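Local coordinates for protein Phikz039 (Pseudomonas phage phikz, PDB 3ZBQ) that belongs to the phage tubulin-like family as PhuZ and carries a bound guanosine-5'-diphosphate in its nucleotide pocket, at residues D34-Q38 against A67-G71; V117-Q122 against V157-M162; I164-E168 against N181-V185. All blocks are in the same frame, centred on the assembly; numbering follows the deposited sequence.

In tubulin-like proteins a largely parallel sheet, covered by helices on both faces, holds the nucleotide at the C-terminal ends of its parallel strands. Contact 1 joins two loops near the pocket, the side chain of Met70 lying about 5 Å from the GDP. Contact 3 sets strand 163-168 against helix 175-192, whose Ile182 side chain also lies about 5 Å from the GDP. Contact 2, the side chain of Val117 about 14 Å from the GDP, joins crossover helix 109-122 to the C-terminal end of the next, 138-158, and the loop leading into the strand of contact 3. The centre of contact 1 is 26 Å from that of contact 2.

Contact 1: D34-Q38 against A67-G71; sequences DTSVQ and AIGMG
Two backbone hydrogen bonds join these irregular loops: Gly69 N gives to Thr35 O at 3.0 Å, and Val37 N gives to Ala67 O at 3.2 Å with a nearly straight N-H...O angle of 164°. They flank Ser36 and Ile68, which form a single beta bridge of the antiparallel, non-hydrogen-bonded kind, with CA atoms 4.7 Å apart; the touching parts run 132° apart, and the pairing is limited to this one bridge. Ser36 CA adds a CA-H...O contact of 3.5 Å to Ala67 O. Within 34-38, Thr35 N binds Asp34 OD1 at 2.6 Å while Asp34 OD2 reaches Asn39, and Ser36, in its t rotamer, takes a weak bond from Gln38 N to Ser36 OG at 3.2 Å.

Gly69, at phi 82° and psi 180°, illustrates how backbone angles alone can call for glycine: a CB would jam against the carbonyl O of Ile68. Packing is modest. Val37 CG1 lies 3.8 Å from Ala67 CB, whose CA-to-CB bond points toward 34-38. Thr35, in its p rotamer, sets OG1 3.8 Å from Met70 CG, yet the polar partner of that hydroxyl is Ser108.

The bridge thus pins together two loops beside the nucleotide pocket, one after strand 30-34 and one before helix 74-81, with the Met70 side chain about 5 Å from the bound GDP. Val37 and Ala67 rest on Ile51 of strand 49-51, whereas Thr35 and Met70 both pack on Leu80 of helix 74-81.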
ATOM      1  N   ASP A  34      -3.780   3.093 -13.559  1.00  6.40           N
ATOM      2  CA  ASP A  34      -2.465   3.698 -13.754  1.00  6.96           C
ATOM      3  C   ASP A  34      -2.590   4.938 -14.621  1.00  8.37           C
ATOM      4  O   ASP A  34      -3.681   5.283 -15.089  1.00  7.59           O
ATOM      5  CB  ASP A  34      -1.522   2.697 -14.424  1.00  8.38           C
ATOM      6  CG  ASP A  34      -0.052   2.994 -14.161  1.00 10.30           C
ATOM      7  OD1 ASP A  34       0.278   4.104 -13.673  1.00  5.18           O
ATOM      8  OD2 ASP A  34       0.776   2.101 -14.445  1.00 11.51           O
ATOM      9  N   THR A  35      -1.461   5.604 -14.828  1.00  6.36           N
ATOM     10  CA  THR A  35      -1.375   6.774 -15.704  1.00  7.57           C
ATOM     11  C   THR A  35      -0.494   6.451 -16.905  1.00  8.86           C
ATOM     12  O   THR A  35       0.033   7.343 -17.577  1.00  9.05           O
ATOM     13  CB  THR A  35      -0.768   7.968 -14.958  1.00  6.62           C
ATOM     14  OG1 THR A  35       0.528   7.591 -14.480  1.00  5.59           O
ATOM     15  CG2 THR A  35      -1.647   8.360 -13.757  1.00  6.92           C
ATOM     16  N   SER A  36      -0.336   5.164 -17.182  1.00  8.42           N
ATOM     17  CA  SER A  36       0.647   4.712 -18.162  1.00 12.36           C
ATOM     18  C   SER A  36       0.145   3.468 -18.889  1.00 12.12           C
ATOM     19  O   SER A  36      -0.340   2.534 -18.249  1.00 15.10           O
ATOM     20  CB  SER A  36       1.963   4.409 -17.440  1.00 17.71           C
ATOM     21  OG  SER A  36       2.809   3.558 -18.193  1.00 21.19           O
ATOM     22  N   VAL A  37       0.236   3.462 -20.221  1.00 10.25           N
ATOM     23  CA  VAL A  37      -0.141   2.271 -20.993  1.00 12.33           C
ATOM     24  C   VAL A  37       1.017   1.285 -21.064  1.00 17.76           C
ATOM     25  O   VAL A  37       0.819   0.100 -21.314  1.00 17.57           O
ATOM     26  CB  VAL A  37      -0.641   2.616 -22.414  1.00 15.69           C
ATOM     27  CG1 VAL A  37      -1.815   3.560 -22.334  1.00 13.58           C
ATOM     28  CG2 VAL A  37       0.477   3.237 -23.245  1.00 15.78           C
ATOM     29  N   GLN A  38       2.227   1.781 -20.834  1.00 17.19           N
ATOM     30  CA  GLN A  38       3.412   0.941 -20.937  1.00 20.61           C
ATOM     31  C   GLN A  38       3.391  -0.200 -19.913  1.00 22.37           C
ATOM     32  O   GLN A  38       3.849  -1.313 -20.197  1.00 24.49           O
ATOM     33  CB  GLN A  38       4.686   1.773 -20.777  1.00 19.54           C
ATOM     34  CG  GLN A  38       5.921   1.048 -21.271  1.00 24.46           C
ATOM     35  CD  GLN A  38       7.087   1.130 -20.312  1.00 23.24           C
ATOM     36  OE1 GLN A  38       7.008   1.780 -19.272  1.00 22.67           O
ATOM     37  NE2 GLN A  38       8.188   0.464 -20.663  1.00 28.88           N
ATOM     38  N   ALA A  67      -0.689   8.774 -22.166  1.00 13.51           N
ATOM     39  CA  ALA A  67      -0.526   8.112 -20.882  1.00 11.51           C
ATOM     40  C   ALA A  67       0.870   7.542 -20.838  1.00 10.20           C
ATOM     41  O   ALA A  67       1.107   6.397 -21.239  1.00 11.82           O
ATOM     42  CB  ALA A  67      -1.563   7.010 -20.710  1.00 11.55           C
ATOM     43  N   ILE A  68       1.811   8.358 -20.380  1.00 11.22           N
ATOM     44  CA  ILE A  68       3.210   7.952 -20.375  1.00  9.50           C
ATOM     45  C   ILE A  68       3.801   7.991 -18.971  1.00 11.07           C
ATOM     46  O   ILE A  68       5.010   8.137 -18.799  1.00  6.98           O
ATOM     47  CB  ILE A  68       4.035   8.828 -21.327  1.00  8.08           C
ATOM     48  CG1 ILE A  68       3.792  10.315 -21.033  1.00  6.20           C
ATOM     49  CG2 ILE A  68       3.676   8.499 -22.768  1.00 11.88           C
ATOM     50  CD1 ILE A  68       4.788  11.269 -21.762  1.00 11.55           C
ATOM     51  N   GLY A  69       2.943   7.845 -17.960  1.00  6.43           N
ATOM     52  CA  GLY A  69       3.408   7.841 -16.586  1.00  6.65           C
ATOM     53  C   GLY A  69       3.618   9.231 -16.015  1.00  7.62           C
ATOM     54  O   GLY A  69       3.429  10.248 -16.699  1.00  8.87           O
ATOM     55  N   MET A  70       4.038   9.274 -14.756  1.00  6.63           N
ATOM     56  CA  MET A  70       4.263  10.537 -14.068  1.00  5.83           C
ATOM     57  C   MET A  70       5.720  10.709 -13.619  1.00  6.34           C
ATOM     58  O   MET A  70       6.073  11.723 -13.020  1.00  6.14           O
ATOM     59  CB  MET A  70       3.292  10.665 -12.887  1.00  5.30           C
ATOM     60  CG  MET A  70       1.861  10.938 -13.324  1.00  8.63           C
ATOM     61  SD  MET A  70       1.603  12.632 -13.862  1.00 14.13           S
ATOM     62  CE  MET A  70       1.010  12.343 -15.522  1.00 12.69           C
ATOM     63  N   GLY A  71       6.558   9.718 -13.928  1.00  6.90           N
ATOM     64  CA  GLY A  71       7.974   9.767 -13.600  1.00  6.01           C
ATOM     65  C   GLY A  71       8.327  10.276 -12.212  1.00  8.28           C
ATOM     66  O   GLY A  71       9.113  11.208 -12.072  1.00  4.64           O
TER

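Contact 2: V117-Q122 against V157-M162; sequences VSHLQQ and VSKVPM
Gln121, Ser158 and Met162 bury the most surface here. The Gln121 side chain, with chi1 m and chi2 t, leaves helix 109-122 with its CA-to-CB bond toward the other segment. Gln121 NE2 donates to Ser158 OG at 3.0 Å and, more weakly, to Val160 O at 3.1 Å. Ser158 takes the p rotamer, so that its hydroxyl also bonds back to Val154 O, and its CB lies 3.9 Å from both Ser118 O and Gln122 CG. The backbones are closest here, Gln122 CA to Ser158 CA being 5.1 Å.

Such a glutamine shows how a side chain can bind a helix end: Lys159, at phi 62° and psi 29°, is the C-prime residue of a Schellman motif with Val160 N bonded to Ser155 O. Both helices belong to successive beta-alpha-beta crossovers of the parallel part of the sheet, joining strand 97-103 to 127-133 and 127-133 to 163-168.

Beyond the turn the chain is extended from Val160 to Met162. Met162, all t, stretches back until its CE is 3.8 Å from Val117 CG2, the CA atoms of Met162 and Val117 being 7.8 Å apart; both side chains also touch Ser129 of strand 127-133.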
ATOM      1  N   VAL A 117      -8.186   4.505  -1.133  1.00  5.90           N
ATOM      2  CA  VAL A 117      -8.409   4.112   0.265  1.00  6.41           C
ATOM      3  C   VAL A 117      -9.261   5.153   0.974  1.00  7.44           C
ATOM      4  O   VAL A 117     -10.211   4.820   1.696  1.00  6.66           O
ATOM      5  CB  VAL A 117      -7.085   3.948   1.028  1.00  6.40           C
ATOM      6  CG1 VAL A 117      -7.363   3.634   2.504  1.00  7.34           C
ATOM      7  CG2 VAL A 117      -6.269   2.837   0.418  1.00  6.09           C
ATOM      8  N   SER A 118      -8.929   6.420   0.754  1.00  4.61           N
ATOM      9  CA  SER A 118      -9.666   7.510   1.380  1.00  7.44           C
ATOM     10  C   SER A 118     -11.130   7.509   0.950  1.00  9.14           C
ATOM     11  O   SER A 118     -12.035   7.594   1.786  1.00  7.53           O
ATOM     12  CB  SER A 118      -9.029   8.859   1.049  1.00  8.61           C
ATOM     13  OG  SER A 118      -9.682   9.888   1.770  1.00  8.22           O
ATOM     14  N   HIS A 119     -11.353   7.398  -0.353  1.00  7.78           N
ATOM     15  CA  HIS A 119     -12.708   7.384  -0.892  1.00  8.89           C
ATOM     16  C   HIS A 119     -13.478   6.192  -0.345  1.00  9.65           C
ATOM     17  O   HIS A 119     -14.610   6.335   0.111  1.00 10.99           O
ATOM     18  CB  HIS A 119     -12.687   7.318  -2.418  1.00  9.18           C
ATOM     19  CG  HIS A 119     -14.047   7.378  -3.038  1.00 11.88           C
ATOM     20  ND1 HIS A 119     -14.615   8.559  -3.461  1.00 13.05           N
ATOM     21  CD2 HIS A 119     -14.960   6.407  -3.280  1.00 11.77           C
ATOM     22  CE1 HIS A 119     -15.818   8.312  -3.954  1.00 13.65           C
ATOM     23  NE2 HIS A 119     -16.051   7.017  -3.853  1.00 14.09           N
ATOM     24  N   LEU A 120     -12.864   5.015  -0.395  1.00  5.88           N
ATOM     25  CA  LEU A 120     -13.541   3.800   0.067  1.00  9.06           C
ATOM     26  C   LEU A 120     -13.875   3.876   1.553  1.00  9.38           C
ATOM     27  O   LEU A 120     -14.960   3.473   1.980  1.00  7.80           O
ATOM     28  CB  LEU A 120     -12.682   2.564  -0.208  1.00  8.18           C
ATOM     29  CG  LEU A 120     -12.411   2.152  -1.653  1.00 12.52           C
ATOM     30  CD1 LEU A 120     -11.171   1.270  -1.706  1.00 15.09           C
ATOM     31  CD2 LEU A 120     -13.585   1.420  -2.247  1.00 14.80           C
ATOM     32  N   GLN A 121     -12.931   4.373   2.350  1.00  8.03           N
ATOM     33  CA  GLN A 121     -13.135   4.445   3.792  1.00  8.71           C
ATOM     34  C   GLN A 121     -14.206   5.461   4.167  1.00 11.19           C
ATOM     35  O   GLN A 121     -14.972   5.248   5.112  1.00  7.77           O
ATOM     36  CB  GLN A 121     -11.805   4.672   4.534  1.00  8.15           C
ATOM     37  CG  GLN A 121     -10.925   3.423   4.457  1.00  6.98           C
ATOM     38  CD  GLN A 121      -9.814   3.366   5.477  1.00  5.97           C
ATOM     39  OE1 GLN A 121      -9.322   2.276   5.787  1.00  6.88           O
ATOM     40  NE2 GLN A 121      -9.381   4.525   5.978  1.00  5.97           N
ATOM     41  N   GLN A 122     -14.297   6.541   3.399  1.00  8.49           N
ATOM     42  CA  GLN A 122     -15.383   7.500   3.602  1.00 11.23           C
ATOM     43  C   GLN A 122     -16.757   6.901   3.289  1.00 12.19           C
ATOM     44  O   GLN A 122     -17.769   7.386   3.788  1.00 16.87           O
ATOM     45  CB  GLN A 122     -15.141   8.773   2.785  1.00 10.34           C
ATOM     46  CG  GLN A 122     -13.969   9.601   3.298  1.00  9.69           C
ATOM     47  CD  GLN A 122     -13.626  10.743   2.367  1.00 17.35           C
ATOM     48  OE1 GLN A 122     -12.497  10.854   1.893  1.00 18.18           O
ATOM     49  NE2 GLN A 122     -14.604  11.597   2.094  1.00 22.78           N
ATOM     50  N   VAL A 157      -8.615  12.166   7.572  1.00  5.90           N
ATOM     51  CA  VAL A 157      -9.688  12.681   6.728  1.00  6.96           C
ATOM     52  C   VAL A 157     -10.855  11.697   6.606  1.00  9.77           C
ATOM     53  O   VAL A 157     -12.029  12.093   6.665  1.00 10.57           O
ATOM     54  CB  VAL A 157      -9.153  13.076   5.333  1.00  9.03           C
ATOM     55  CG1 VAL A 157     -10.299  13.336   4.383  1.00 11.79           C
ATOM     56  CG2 VAL A 157      -8.257  14.303   5.457  1.00  9.89           C
ATOM     57  N   SER A 158     -10.539  10.409   6.480  1.00  7.81           N
ATOM     58  CA  SER A 158     -11.584   9.397   6.346  1.00  7.30           C
ATOM     59  C   SER A 158     -12.124   8.948   7.695  1.00  7.81           C
ATOM     60  O   SER A 158     -13.135   8.234   7.748  1.00  8.15           O
ATOM     61  CB  SER A 158     -11.107   8.187   5.534  1.00  7.94           C
ATOM     62  OG  SER A 158     -10.156   7.415   6.241  1.00  6.69           O
ATOM     63  N   LYS A 159     -11.455   9.368   8.773  1.00  7.19           N
ATOM     64  CA  LYS A 159     -11.865   9.048  10.151  1.00  8.96           C
ATOM     65  C   LYS A 159     -11.861   7.552  10.448  1.00  8.43           C
ATOM     66  O   LYS A 159     -12.624   7.066  11.292  1.00  8.92           O
ATOM     67  CB  LYS A 159     -13.236   9.647  10.460  1.00  8.64           C
ATOM     68  CG  LYS A 159     -13.374  11.091   9.999  1.00  9.94           C
ATOM     69  CD  LYS A 159     -14.768  11.596  10.244  1.00 19.50           C
ATOM     70  CE  LYS A 159     -14.990  12.878   9.498  1.00 21.16           C
ATOM     71  NZ  LYS A 159     -16.280  13.503   9.887  1.00 25.85           N
ATOM     72  N   VAL A 160     -10.994   6.830   9.748  1.00  6.90           N
ATOM     73  CA  VAL A 160     -10.867   5.388   9.884  1.00  7.01           C
ATOM     74  C   VAL A 160      -9.377   5.108   9.791  1.00  7.56           C
ATOM     75  O   VAL A 160      -8.727   5.586   8.854  1.00  5.86           O
ATOM     76  CB  VAL A 160     -11.570   4.656   8.719  1.00  7.74           C
ATOM     77  CG1 VAL A 160     -11.266   3.165   8.758  1.00  6.97           C
ATOM     78  CG2 VAL A 160     -13.073   4.892   8.732  1.00  7.15           C
ATOM     79  N   PRO A 161      -8.818   4.353  10.753  1.00  6.54           N
ATOM     80  CA  PRO A 161      -7.376   4.067  10.694  1.00  6.56           C
ATOM     81  C   PRO A 161      -7.004   3.401   9.373  1.00  6.35           C
ATOM     82  O   PRO A 161      -7.646   2.437   8.941  1.00  7.41           O
ATOM     83  CB  PRO A 161      -7.161   3.089  11.860  1.00  7.01           C
ATOM     84  CG  PRO A 161      -8.297   3.385  12.803  1.00  7.54           C
ATOM     85  CD  PRO A 161      -9.461   3.693  11.904  1.00  7.62           C
ATOM     86  N   MET A 162      -5.984   3.930   8.711  1.00  5.93           N
ATOM     87  CA  MET A 162      -5.542   3.334   7.472  1.00  3.83           C
ATOM     88  C   MET A 162      -4.589   2.193   7.790  1.00  4.10           C
ATOM     89  O   MET A 162      -3.573   2.390   8.456  1.00  3.67           O
ATOM     90  CB  MET A 162      -4.854   4.382   6.586  1.00  4.85           C
ATOM     91  CG  MET A 162      -4.476   3.830   5.266  1.00  4.77           C
ATOM     92  SD  MET A 162      -3.992   5.110   4.117  1.00  6.15           S
ATOM     93  CE  MET A 162      -3.522   4.038   2.771  1.00  7.91           C
TER

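Contact 3: I164-E168 against N181-V185; sequences INYHE and NILEV
This is a helix-on-sheet contact, with helix 175-192 laid nearly antiparallel on strand 163-168 of the parallel core. The local axes approach to 10.2 Å at 164°, and the nearest CA pairs are His167-Ile182 at 7.7 Å and Asn165-Val185 at 8.5 Å. Strand alternation sends Asn165 and His167 toward the helix. His167, chi1 m, buries most: Ile182 CG1 sits 3.5 Å from the centroid of the His167 ring, 3° off its normal, a CH-pi contact, while Asn181 OD1 approaches the ring edge at His167 CE1, 3.0 Å away. The ring is oriented within the strand by His167 NE2 donating to Asn165 OD1 at 2.6 Å; that Asn165 OD1 also meets Val185 CG1 at 3.4 Å. The helix, lining the GDP pocket, occupies a place consistent with the central helix of tubulins. Ile182 also packs on Val130 and Ile132 of strand 127-133, Val185 reaches Val226 of strand 222-227, and the opposite strand face, Ile164 and Tyr166, is covered by helix 284-304.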
ATOM      1  N   ILE A 164      -1.874  -0.474   6.850  1.00  5.77           N
ATOM      2  CA  ILE A 164      -0.853  -0.746   5.852  1.00  5.37           C
ATOM      3  C   ILE A 164      -0.046  -2.000   6.201  1.00  6.05           C
ATOM      4  O   ILE A 164       0.367  -2.211   7.354  1.00  5.84           O
ATOM      5  CB  ILE A 164       0.083   0.475   5.626  1.00  6.15           C
ATOM      6  CG1 ILE A 164       0.969   0.715   6.848  1.00  6.85           C
ATOM      7  CG2 ILE A 164      -0.729   1.726   5.314  1.00  5.54           C
ATOM      8  CD1 ILE A 164       2.124   1.698   6.582  1.00 11.41           C
ATOM      9  N   ASN A 165       0.126  -2.849   5.193  1.00  6.22           N
ATOM     10  CA  ASN A 165       1.029  -3.985   5.268  1.00  5.90           C
ATOM     11  C   ASN A 165       2.297  -3.558   4.535  1.00  6.43           C
ATOM     12  O   ASN A 165       2.285  -3.374   3.313  1.00  5.28           O
ATOM     13  CB  ASN A 165       0.371  -5.213   4.634  1.00  6.90           C
ATOM     14  CG  ASN A 165       1.297  -6.401   4.556  1.00  7.44           C
ATOM     15  OD1 ASN A 165       1.797  -6.736   3.481  1.00  6.85           O
ATOM     16  ND2 ASN A 165       1.528  -7.058   5.688  1.00  7.85           N
ATOM     17  N   TYR A 166       3.381  -3.368   5.289  1.00  5.42           N
ATOM     18  CA  TYR A 166       4.556  -2.650   4.784  1.00  6.37           C
ATOM     19  C   TYR A 166       5.720  -3.543   4.360  1.00  5.49           C
ATOM     20  O   TYR A 166       6.117  -4.471   5.077  1.00  5.14           O
ATOM     21  CB  TYR A 166       5.039  -1.636   5.831  1.00  5.93           C
ATOM     22  CG  TYR A 166       6.296  -0.903   5.393  1.00  5.67           C
ATOM     23  CD1 TYR A 166       6.228   0.124   4.464  1.00  5.31           C
ATOM     24  CD2 TYR A 166       7.545  -1.249   5.905  1.00  5.92           C
ATOM     25  CE1 TYR A 166       7.370   0.800   4.050  1.00  6.37           C
ATOM     26  CE2 TYR A 166       8.698  -0.580   5.499  1.00  8.14           C
ATOM     27  CZ  TYR A 166       8.602   0.441   4.579  1.00  7.51           C
ATOM     28  OH  TYR A 166       9.743   1.106   4.161  1.00  7.78           O
ATOM     29  N   HIS A 167       6.298  -3.227   3.202  1.00  6.67           N
ATOM     30  CA  HIS A 167       7.439  -3.959   2.693  1.00  4.68           C
ATOM     31  C   HIS A 167       8.452  -2.937   2.249  1.00  6.12           C
ATOM     32  O   HIS A 167       8.106  -1.977   1.589  1.00  7.24           O
ATOM     33  CB  HIS A 167       7.030  -4.826   1.502  1.00  4.63           C
ATOM     34  CG  HIS A 167       5.987  -5.839   1.852  1.00  7.15           C
ATOM     35  ND1 HIS A 167       6.288  -7.162   2.072  1.00  9.62           N
ATOM     36  CD2 HIS A 167       4.656  -5.709   2.066  1.00  9.60           C
ATOM     37  CE1 HIS A 167       5.184  -7.812   2.411  1.00 10.05           C
ATOM     38  NE2 HIS A 167       4.179  -6.951   2.411  1.00  8.32           N
ATOM     39  N   GLU A 168       9.698  -3.146   2.622  1.00  7.29           N
ATOM     40  CA  GLU A 168      10.740  -2.211   2.226  1.00  5.75           C
ATOM     41  C   GLU A 168      11.597  -2.787   1.126  1.00  9.06           C
ATOM     42  O   GLU A 168      12.046  -3.934   1.223  1.00  7.95           O
ATOM     43  CB  GLU A 168      11.598  -1.904   3.439  1.00  8.21           C
ATOM     44  CG  GLU A 168      12.584  -0.791   3.219  1.00  9.01           C
ATOM     45  CD  GLU A 168      13.179  -0.351   4.522  1.00 15.06           C
ATOM     46  OE1 GLU A 168      12.423   0.181   5.368  1.00 21.17           O
ATOM     47  OE2 GLU A 168      14.391  -0.557   4.701  1.00 16.33           O
ATOM     48  N   ASN A 181       7.283 -12.106  -1.043  1.00  8.25           N
ATOM     49  CA  ASN A 181       6.657 -11.883   0.256  1.00 12.53           C
ATOM     50  C   ASN A 181       5.285 -11.236   0.103  1.00 10.91           C
ATOM     51  O   ASN A 181       4.331 -11.602   0.785  1.00  8.61           O
ATOM     52  CB  ASN A 181       7.540 -11.069   1.208  1.00 13.48           C
ATOM     53  CG  ASN A 181       7.106 -11.222   2.676  1.00 22.93           C
ATOM     54  OD1 ASN A 181       6.609 -10.281   3.305  1.00 25.71           O
ATOM     55  ND2 ASN A 181       7.279 -12.425   3.214  1.00 27.24           N
ATOM     56  N   ILE A 182       5.178 -10.298  -0.826  1.00  8.83           N
ATOM     57  CA  ILE A 182       3.899  -9.651  -1.085  1.00  8.52           C
ATOM     58  C   ILE A 182       2.840 -10.634  -1.595  1.00  7.06           C
ATOM     59  O   ILE A 182       1.687 -10.585  -1.169  1.00  7.02           O
ATOM     60  CB  ILE A 182       4.077  -8.457  -2.050  1.00  8.03           C
ATOM     61  CG1 ILE A 182       4.751  -7.294  -1.301  1.00  6.15           C
ATOM     62  CG2 ILE A 182       2.727  -8.042  -2.630  1.00  7.52           C
ATOM     63  CD1 ILE A 182       5.152  -6.120  -2.188  1.00  8.68           C
ATOM     64  N   LEU A 183       3.224 -11.537  -2.495  1.00  9.75           N
ATOM     65  CA  LEU A 183       2.280 -12.537  -3.010  1.00  7.13           C
ATOM     66  C   LEU A 183       1.783 -13.432  -1.880  1.00  7.61           C
ATOM     67  O   LEU A 183       0.587 -13.772  -1.801  1.00  7.89           O
ATOM     68  CB  LEU A 183       2.938 -13.383  -4.096  1.00  8.76           C
ATOM     69  CG  LEU A 183       3.389 -12.577  -5.310  1.00  9.43           C
ATOM     70  CD1 LEU A 183       4.158 -13.465  -6.266  1.00 15.04           C
ATOM     71  CD2 LEU A 183       2.197 -11.933  -6.014  1.00 10.08           C
ATOM     72  N   GLU A 184       2.705 -13.811  -0.998  1.00  7.37           N
ATOM     73  CA  GLU A 184       2.333 -14.607   0.166  1.00  8.43           C
ATOM     74  C   GLU A 184       1.281 -13.880   0.997  1.00  8.57           C
ATOM     75  O   GLU A 184       0.336 -14.496   1.495  1.00  9.21           O
ATOM     76  CB  GLU A 184       3.567 -14.916   1.023  1.00  9.95           C
ATOM     77  CG  GLU A 184       4.547 -15.869   0.369  1.00 17.74           C
ATOM     78  CD  GLU A 184       4.824 -17.087   1.221  1.00 39.30           C
ATOM     79  OE1 GLU A 184       4.968 -16.928   2.457  1.00 35.96           O
ATOM     80  OE2 GLU A 184       4.886 -18.203   0.653  1.00 48.14           O
ATOM     81  N   VAL A 185       1.438 -12.569   1.150  1.00  6.25           N
ATOM     82  CA  VAL A 185       0.483 -11.773   1.917  1.00  6.10           C
ATOM     83  C   VAL A 185      -0.873 -11.687   1.212  1.00  7.01           C
ATOM     84  O   VAL A 185      -1.910 -11.885   1.837  1.00  7.84           O
ATOM     85  CB  VAL A 185       1.034 -10.358   2.215  1.00  7.06           C
ATOM     86  CG1 VAL A 185      -0.075  -9.427   2.690  1.00  7.63           C
ATOM     87  CG2 VAL A 185       2.168 -10.428   3.243  1.00  6.03           C
TER